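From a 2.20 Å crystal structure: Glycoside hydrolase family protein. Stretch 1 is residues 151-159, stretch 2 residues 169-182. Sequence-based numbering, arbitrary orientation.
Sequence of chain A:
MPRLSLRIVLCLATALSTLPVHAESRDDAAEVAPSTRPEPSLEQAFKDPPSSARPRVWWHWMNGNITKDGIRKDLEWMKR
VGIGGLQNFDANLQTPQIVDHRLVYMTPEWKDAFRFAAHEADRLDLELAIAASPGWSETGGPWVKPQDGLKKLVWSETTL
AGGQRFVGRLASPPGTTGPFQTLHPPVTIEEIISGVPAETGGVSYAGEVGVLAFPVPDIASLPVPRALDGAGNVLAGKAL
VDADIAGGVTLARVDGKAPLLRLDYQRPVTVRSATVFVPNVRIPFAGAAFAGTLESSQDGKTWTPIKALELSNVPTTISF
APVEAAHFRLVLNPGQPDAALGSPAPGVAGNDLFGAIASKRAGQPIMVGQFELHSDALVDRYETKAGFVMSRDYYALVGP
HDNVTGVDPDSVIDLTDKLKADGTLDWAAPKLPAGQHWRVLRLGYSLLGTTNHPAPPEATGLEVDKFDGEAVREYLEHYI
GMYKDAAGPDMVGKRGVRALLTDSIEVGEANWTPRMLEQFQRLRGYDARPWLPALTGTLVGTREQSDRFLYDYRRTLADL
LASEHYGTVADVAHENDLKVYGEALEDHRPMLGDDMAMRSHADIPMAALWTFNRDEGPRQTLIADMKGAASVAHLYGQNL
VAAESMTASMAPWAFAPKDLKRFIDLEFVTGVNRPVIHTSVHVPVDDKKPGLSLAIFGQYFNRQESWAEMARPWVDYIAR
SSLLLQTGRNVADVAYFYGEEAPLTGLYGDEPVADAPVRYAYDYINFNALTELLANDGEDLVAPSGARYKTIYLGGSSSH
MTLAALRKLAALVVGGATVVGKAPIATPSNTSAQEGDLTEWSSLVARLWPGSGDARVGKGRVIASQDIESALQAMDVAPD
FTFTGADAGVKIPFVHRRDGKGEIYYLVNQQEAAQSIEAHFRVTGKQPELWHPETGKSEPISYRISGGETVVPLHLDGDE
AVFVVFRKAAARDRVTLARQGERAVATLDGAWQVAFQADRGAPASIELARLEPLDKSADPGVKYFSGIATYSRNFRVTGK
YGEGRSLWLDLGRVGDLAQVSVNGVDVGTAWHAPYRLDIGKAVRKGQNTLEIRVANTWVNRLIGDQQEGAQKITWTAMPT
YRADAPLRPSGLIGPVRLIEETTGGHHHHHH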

ATOM      1  N   LYS A 151      11.650 -18.149   8.795  1.00 28.60           N
ATOM      2  CA  LYS A 151      12.218 -19.441   8.430  1.00 28.75           C
ATOM      3  C   LYS A 151      11.869 -19.808   6.993  1.00 28.42           C
ATOM      4  O   LYS A 151      10.756 -19.549   6.523  1.00 29.74           O
ATOM      5  CB  LYS A 151      11.705 -20.554   9.334  1.00 30.56           C
ATOM      6  CG  LYS A 151      12.039 -20.386  10.793  1.00 34.80           C
ATOM      7  CD  LYS A 151      11.178 -21.339  11.610  1.00 33.53           C
ATOM      8  CE  LYS A 151      11.274 -21.048  13.081  1.00 34.31           C
ATOM      9  NZ  LYS A 151      10.512 -19.810  13.412  1.00 33.67           N
ATOM     10  N   LYS A 152      12.806 -20.476   6.325  1.00 28.23           N
ATOM     11  CA  LYS A 152      12.595 -21.043   5.002  1.00 31.15           C
ATOM     12  C   LYS A 152      12.891 -22.535   5.052  1.00 32.21           C
ATOM     13  O   LYS A 152      13.791 -22.979   5.774  1.00 28.71           O
ATOM     14  CB  LYS A 152      13.518 -20.401   3.958  1.00 37.01           C
ATOM     15  CG  LYS A 152      14.996 -20.532   4.367  1.00 35.26           C
ATOM     16  CD  LYS A 152      15.930 -20.373   3.224  1.00 39.15           C
ATOM     17  CE  LYS A 152      17.332 -20.759   3.642  1.00 35.54           C
ATOM     18  NZ  LYS A 152      17.860 -19.940   4.756  1.00 31.05           N
ATOM     19  N   LEU A 153      12.157 -23.294   4.246  1.00 36.00           N
ATOM     20  CA  LEU A 153      12.384 -24.729   4.143  1.00 34.37           C
ATOM     21  C   LEU A 153      13.690 -25.010   3.395  1.00 39.75           C
ATOM     22  O   LEU A 153      14.005 -24.352   2.401  1.00 35.93           O
ATOM     23  CB  LEU A 153      11.194 -25.383   3.428  1.00 35.95           C
ATOM     24  CG  LEU A 153      10.985 -26.901   3.505  1.00 45.03           C
ATOM     25  CD1 LEU A 153      10.611 -27.338   4.914  1.00 47.49           C
ATOM     26  CD2 LEU A 153       9.920 -27.347   2.500  1.00 44.86           C
ATOM     27  N   VAL A 154      14.460 -25.991   3.889  1.00 33.84           N
ATOM     28  CA  VAL A 154      15.696 -26.444   3.253  1.00 28.86           C
ATOM     29  C   VAL A 154      15.713 -27.964   3.323  1.00 36.08           C
ATOM     30  O   VAL A 154      14.959 -28.578   4.079  1.00 38.47           O
ATOM     31  CB  VAL A 154      16.978 -25.875   3.913  1.00 31.99           C
ATOM     32  CG1 VAL A 154      17.151 -24.373   3.604  1.00 39.03           C
ATOM     33  CG2 VAL A 154      16.926 -26.108   5.400  1.00 28.78           C
ATOM     34  N   TRP A 155      16.599 -28.580   2.543  1.00 37.46           N
ATOM     35  CA  TRP A 155      16.554 -30.034   2.471  1.00 40.23           C
ATOM     36  C   TRP A 155      17.866 -30.589   1.958  1.00 46.41           C
ATOM     37  O   TRP A 155      18.602 -29.913   1.233  1.00 44.37           O
ATOM     38  CB  TRP A 155      15.413 -30.524   1.565  1.00 31.36           C
ATOM     39  CG  TRP A 155      15.493 -29.960   0.190  1.00 31.90           C
ATOM     40  CD1 TRP A 155      16.117 -30.508  -0.886  1.00 32.78           C
ATOM     41  CD2 TRP A 155      14.931 -28.720  -0.254  1.00 30.85           C
ATOM     42  NE1 TRP A 155      15.985 -29.681  -1.979  1.00 34.59           N
ATOM     43  CE2 TRP A 155      15.256 -28.577  -1.615  1.00 34.83           C
ATOM     44  CE3 TRP A 155      14.188 -27.722   0.369  1.00 31.10           C
ATOM     45  CZ2 TRP A 155      14.857 -27.469  -2.375  1.00 31.43           C
ATOM     46  CZ3 TRP A 155      13.792 -26.605  -0.387  1.00 33.94           C
ATOM     47  CH2 TRP A 155      14.138 -26.495  -1.745  1.00 34.65           C
ATOM     48  N   SER A 156      18.135 -31.836   2.347  1.00 50.14           N
ATOM     49  CA  SER A 156      19.118 -32.689   1.704  1.00 46.73           C
ATOM     50  C   SER A 156      18.396 -33.902   1.138  1.00 50.96           C
ATOM     51  O   SER A 156      17.299 -34.255   1.583  1.00 42.03           O
ATOM     52  CB  SER A 156      20.210 -33.146   2.673  1.00 46.87           C
ATOM     53  OG  SER A 156      19.704 -34.158   3.524  1.00 44.37           O
ATOM     54  N   GLU A 157      19.011 -34.511   0.141  1.00 55.57           N
ATOM     55  CA  GLU A 157      18.481 -35.657  -0.555  1.00 55.47           C
ATOM     56  C   GLU A 157      19.415 -36.835  -0.632  1.00 54.72           C
ATOM     57  O   GLU A 157      20.587 -36.694  -0.807  1.00 54.38           O
ATOM     58  CB  GLU A 157      18.251 -35.278  -1.965  1.00 65.05           C
ATOM     59  CG  GLU A 157      16.909 -34.732  -2.275  1.00 76.58           C
ATOM     60  CD  GLU A 157      16.654 -34.785  -3.748  1.00 91.09           C
ATOM     61  OE1 GLU A 157      17.222 -35.688  -4.417  1.00 94.74           O
ATOM     62  OE2 GLU A 157      15.897 -33.928  -4.234  1.00 92.28           O
ATOM     63  N   THR A 158      18.866 -38.017  -0.533  1.00 55.36           N
ATOM     64  CA  THR A 158      19.688 -39.216  -0.598  1.00 57.41           C
ATOM     65  C   THR A 158      18.926 -40.286  -1.369  1.00 54.18           C
ATOM     66  O   THR A 158      17.698 -40.246  -1.469  1.00 59.03           O
ATOM     67  CB  THR A 158      20.066 -39.705   0.816  1.00 59.65           C
ATOM     68  OG1 THR A 158      20.603 -38.607   1.566  1.00 70.73           O
ATOM     69  CG2 THR A 158      21.121 -40.790   0.755  1.00 56.27           C
ATOM     70  N   THR A 159      19.666 -41.227  -1.941  1.00 53.88           N
ATOM     71  CA  THR A 159      19.083 -42.358  -2.646  1.00 60.22           C
ATOM     72  C   THR A 159      19.426 -43.654  -1.922  1.00 62.96           C
ATOM     73  O   THR A 159      20.497 -43.779  -1.318  1.00 64.54           O
ATOM     74  CB  THR A 159      19.572 -42.425  -4.090  1.00 58.37           C
ATOM     75  OG1 THR A 159      21.001 -42.414  -4.105  1.00 67.97           O
ATOM     76  CG2 THR A 159      19.054 -41.228  -4.883  1.00 50.23           C
ATOM     77  N   ARG A 169      24.896 -41.629   7.975  1.00 81.55           N
ATOM     78  CA  ARG A 169      24.136 -40.469   8.396  1.00 80.94           C
ATOM     79  C   ARG A 169      23.451 -39.797   7.219  1.00 72.00           C
ATOM     80  O   ARG A 169      24.044 -39.635   6.147  1.00 66.60           O
ATOM     81  CB  ARG A 169      25.047 -39.473   9.108  1.00 84.28           C
ATOM     82  CG  ARG A 169      25.537 -39.963  10.453  1.00 88.92           C
ATOM     83  CD  ARG A 169      26.147 -38.806  11.199  1.00 95.47           C
ATOM     84  NE  ARG A 169      27.321 -38.231  10.553  1.00101.37           N
ATOM     85  CZ  ARG A 169      28.557 -38.688  10.721  1.00103.47           C
ATOM     86  NH1 ARG A 169      28.787 -39.714  11.534  1.00106.25           N
ATOM     87  NH2 ARG A 169      29.567 -38.114  10.085  1.00103.60           N
ATOM     88  N   LEU A 170      22.197 -39.410   7.430  1.00 69.72           N
ATOM     89  CA  LEU A 170      21.530 -38.500   6.512  1.00 56.83           C
ATOM     90  C   LEU A 170      22.222 -37.148   6.565  1.00 54.80           C
ATOM     91  O   LEU A 170      22.277 -36.522   7.627  1.00 58.98           O
ATOM     92  CB  LEU A 170      20.059 -38.347   6.875  1.00 59.19           C
ATOM     93  CG  LEU A 170      19.059 -39.308   6.243  1.00 65.30           C
ATOM     94  CD1 LEU A 170      17.653 -38.917   6.650  1.00 54.31           C
ATOM     95  CD2 LEU A 170      19.209 -39.319   4.735  1.00 67.00           C
ATOM     96  N   ALA A 171      22.752 -36.709   5.423  1.00 52.86           N
ATOM     97  CA  ALA A 171      23.351 -35.381   5.313  1.00 48.41           C
ATOM     98  C   ALA A 171      22.416 -34.320   5.885  1.00 46.62           C
ATOM     99  O   ALA A 171      21.223 -34.294   5.581  1.00 45.62           O
ATOM    100  CB  ALA A 171      23.661 -35.062   3.847  1.00 44.50           C
ATOM    101  N   SER A 172      22.967 -33.477   6.746  1.00 49.92           N
ATOM    102  CA  SER A 172      22.214 -32.380   7.323  1.00 49.37           C
ATOM    103  C   SER A 172      21.775 -31.407   6.228  1.00 49.03           C
ATOM    104  O   SER A 172      22.539 -31.121   5.304  1.00 48.95           O
ATOM    105  CB  SER A 172      23.070 -31.657   8.365  1.00 58.43           C
ATOM    106  OG  SER A 172      23.369 -32.489   9.471  1.00 80.49           O
ATOM    107  N   PRO A 173      20.542 -30.915   6.281  1.00 44.25           N
ATOM    108  CA  PRO A 173      20.143 -29.808   5.404  1.00 46.04           C
ATOM    109  C   PRO A 173      20.981 -28.573   5.678  1.00 47.81           C
ATOM    110  O   PRO A 173      21.508 -28.408   6.789  1.00 38.76           O
ATOM    111  CB  PRO A 173      18.672 -29.571   5.781  1.00 41.18           C
ATOM    112  CG  PRO A 173      18.221 -30.855   6.354  1.00 40.43           C
ATOM    113  CD  PRO A 173      19.415 -31.421   7.074  1.00 38.16           C
ATOM    114  N   PRO A 174      21.118 -27.675   4.703  1.00 48.08           N
ATOM    115  CA  PRO A 174      21.872 -26.441   4.944  1.00 43.01           C
ATOM    116  C   PRO A 174      21.355 -25.716   6.174  1.00 43.32           C
ATOM    117  O   PRO A 174      20.160 -25.730   6.473  1.00 43.98           O
ATOM    118  CB  PRO A 174      21.623 -25.618   3.677  1.00 49.23           C
ATOM    119  CG  PRO A 174      21.221 -26.613   2.649  1.00 47.46           C
ATOM    120  CD  PRO A 174      20.500 -27.702   3.368  1.00 42.59           C
ATOM    121  N   GLY A 175      22.280 -25.093   6.901  1.00 40.18           N
ATOM    122  CA  GLY A 175      21.935 -24.199   7.984  1.00 34.73           C
ATOM    123  C   GLY A 175      22.225 -22.733   7.702  1.00 42.64           C
ATOM    124  O   GLY A 175      22.159 -21.924   8.615  1.00 36.62           O
ATOM    125  N   THR A 176      22.554 -22.392   6.448  1.00 39.49           N
ATOM    126  CA  THR A 176      22.934 -21.031   6.089  1.00 40.52           C
ATOM    127  C   THR A 176      21.762 -20.065   6.222  1.00 39.61           C
ATOM    128  O   THR A 176      20.662 -20.327   5.730  1.00 39.39           O
ATOM    129  CB  THR A 176      23.428 -20.986   4.645  1.00 43.51           C
ATOM    130  OG1 THR A 176      24.259 -22.110   4.379  1.00 47.31           O
ATOM    131  CG2 THR A 176      24.198 -19.697   4.393  1.00 40.17           C
ATOM    132  N   THR A 177      22.018 -18.926   6.859  1.00 40.86           N
ATOM    133  CA  THR A 177      21.064 -17.830   6.839  1.00 37.16           C
ATOM    134  C   THR A 177      21.029 -17.204   5.442  1.00 38.81           C
ATOM    135  O   THR A 177      22.073 -16.909   4.857  1.00 36.43           O
ATOM    136  CB  THR A 177      21.456 -16.805   7.896  1.00 36.46           C
ATOM    137  OG1 THR A 177      21.284 -17.391   9.191  1.00 39.00           O
ATOM    138  CG2 THR A 177      20.598 -15.556   7.784  1.00 29.60           C
ATOM    139  N   GLY A 178      19.826 -17.014   4.897  1.00 31.51           N
ATOM    140  CA  GLY A 178      19.697 -16.588   3.524  1.00 32.98           C
ATOM    141  C   GLY A 178      18.365 -17.018   2.945  1.00 35.11           C
ATOM    142  O   GLY A 178      17.500 -17.519   3.664  1.00 30.07           O
ATOM    143  N   PRO A 179      18.175 -16.830   1.628  1.00 37.76           N
ATOM    144  CA  PRO A 179      16.832 -16.982   1.046  1.00 32.89           C
ATOM    145  C   PRO A 179      16.501 -18.391   0.573  1.00 41.03           C
ATOM    146  O   PRO A 179      15.323 -18.715   0.374  1.00 35.79           O
ATOM    147  CB  PRO A 179      16.861 -16.004  -0.139  1.00 33.96           C
ATOM    148  CG  PRO A 179      18.301 -16.004  -0.571  1.00 30.43           C
ATOM    149  CD  PRO A 179      19.099 -16.132   0.713  1.00 34.08           C
ATOM    150  N   PHE A 180      17.507 -19.195   0.276  1.00 38.94           N
ATOM    151  CA  PHE A 180      17.258 -20.514  -0.248  1.00 38.48           C
ATOM    152  C   PHE A 180      18.443 -21.443  -0.120  1.00 41.38           C
ATOM    153  O   PHE A 180      19.521 -21.084  -0.501  1.00 37.34           O
ATOM    154  CB  PHE A 180      16.913 -20.329  -1.699  1.00 32.66           C
ATOM    155  CG  PHE A 180      16.657 -21.578  -2.431  1.00 35.18           C
ATOM    156  CD1 PHE A 180      17.680 -22.260  -3.017  1.00 34.22           C
ATOM    157  CD2 PHE A 180      15.385 -22.040  -2.578  1.00 38.54           C
ATOM    158  CE1 PHE A 180      17.443 -23.396  -3.712  1.00 34.76           C
ATOM    159  CE2 PHE A 180      15.131 -23.185  -3.267  1.00 34.55           C
ATOM    160  CZ  PHE A 180      16.164 -23.863  -3.838  1.00 34.58           C
ATOM    161  N   GLN A 181      18.234 -22.628   0.416  1.00 35.25           N
ATOM    162  CA  GLN A 181      19.286 -23.612   0.554  1.00 37.37           C
ATOM    163  C   GLN A 181      20.564 -23.033   1.128  1.00 39.81           C
ATOM    164  O   GLN A 181      20.602 -22.575   2.235  1.00 39.17           O
ATOM    165  CB  GLN A 181      19.493 -24.443  -0.707  1.00 37.33           C
ATOM    166  CG  GLN A 181      18.350 -25.361  -1.068  1.00 38.18           C
ATOM    167  CD  GLN A 181      18.245 -26.563  -0.166  1.00 41.12           C
ATOM    168  OE1 GLN A 181      18.165 -26.436   1.005  1.00 38.08           O
ATOM    169  NE2 GLN A 181      18.284 -27.724  -0.736  1.00 37.49           N
ATOM    170  N   THR A 182      21.623 -23.098   0.344  1.00 37.04           N
ATOM    171  CA  THR A 182      22.917 -22.585   0.729  1.00 41.11           C
ATOM    172  C   THR A 182      23.173 -21.115   0.439  1.00 47.45           C
ATOM    173  O   THR A 182      24.194 -20.626   0.798  1.00 44.56           O
ATOM    174  CB  THR A 182      24.054 -23.346   0.018  1.00 40.53           C
ATOM    175  OG1 THR A 182      23.800 -23.389  -1.371  1.00 52.34           O
ATOM    176  CG2 THR A 182      24.143 -24.717   0.487  1.00 38.91           C
TER
HETATM  177  O   HOH W   1      15.718 -23.580   0.412  1.00 34.01           O

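The strand 151-159 is met by a segment without regular secondary structure, so side chains do much of the work that backbone pairing would do between two strands. The clearest case is Gln181, whose carboxamide imitates a neighbouring strand. Gln181 OE1 accepts a hydrogen bond from Trp155 N (3.1 Å, 159° at the hydrogen), and Gln181 NE2 donates one to Trp155 O (3.0 Å, 162°). An amide side chain suits this place because it carries an acceptor and a donor side by side, matching the NH and CO of a single extended residue. The CA-to-CB bond of Gln181 points away from the strand; chi1 of -67° (m) and chi2 of -73° (m) fold the chain so that its end comes back, and chi3 of 55° sets the plane of the amide. The backbone, at phi 47° and psi -118°, is unusual for a residue with a side chain. A water joins the same residue to the strand a second time, donating to Leu153 O (2.7 Å) and accepting from Gln181 N (2.7 Å).

Trp155 also starts away from the other stretch, but its p rotamer, with chi2 at 92°, brings the indole nearer. Gln181 NE2 lies over one face of the ring. Gln181 NE2 is 3.3 Å from Trp155 NE1, yet two donors cannot bond to each other, and NE2 is directed to the carbonyl instead. Farther along the indole, Trp155 CH2 packs against Phe180 CE2 at 3.8 Å, the ring planes being nearly perpendicular (87°); Phe180, in the t rotamer, likewise turns its end nearer from a CB that points away.

Lys152 points toward the loop and reaches with a long aliphatic chain, chi2 and chi3 both t. The last torsion, chi4 of -60° (m), bends the ammonium group, and Lys152 NZ donates to Gly178 O (2.7 Å) and Thr176 O (3.0 Å). The methylenes pass close to the backbone: Lys152 CD lies 3.4 Å from Pro179 O. At phi 155° and psi -172° a CB on Gly178 would be jammed against the carbonyl O of Thr177, which calls for glycine, and it would also clash with Pro179 CD.

Compact residues fill the remainder. Val154, chi1 m, sets Val154 CG2 3.9 Å from Pro173 CB and Val154 CB 4.0 Å from Pro174 CD, a branched side chain against rigid rings. Ser156, chi1 p, is short enough for its hydroxyl to donate directly from Ser156 OG to Ala171 O at 2.6 Å. Beyond it, Leu170 CD2 approaches Thr158 OG1 at 3.5 Å.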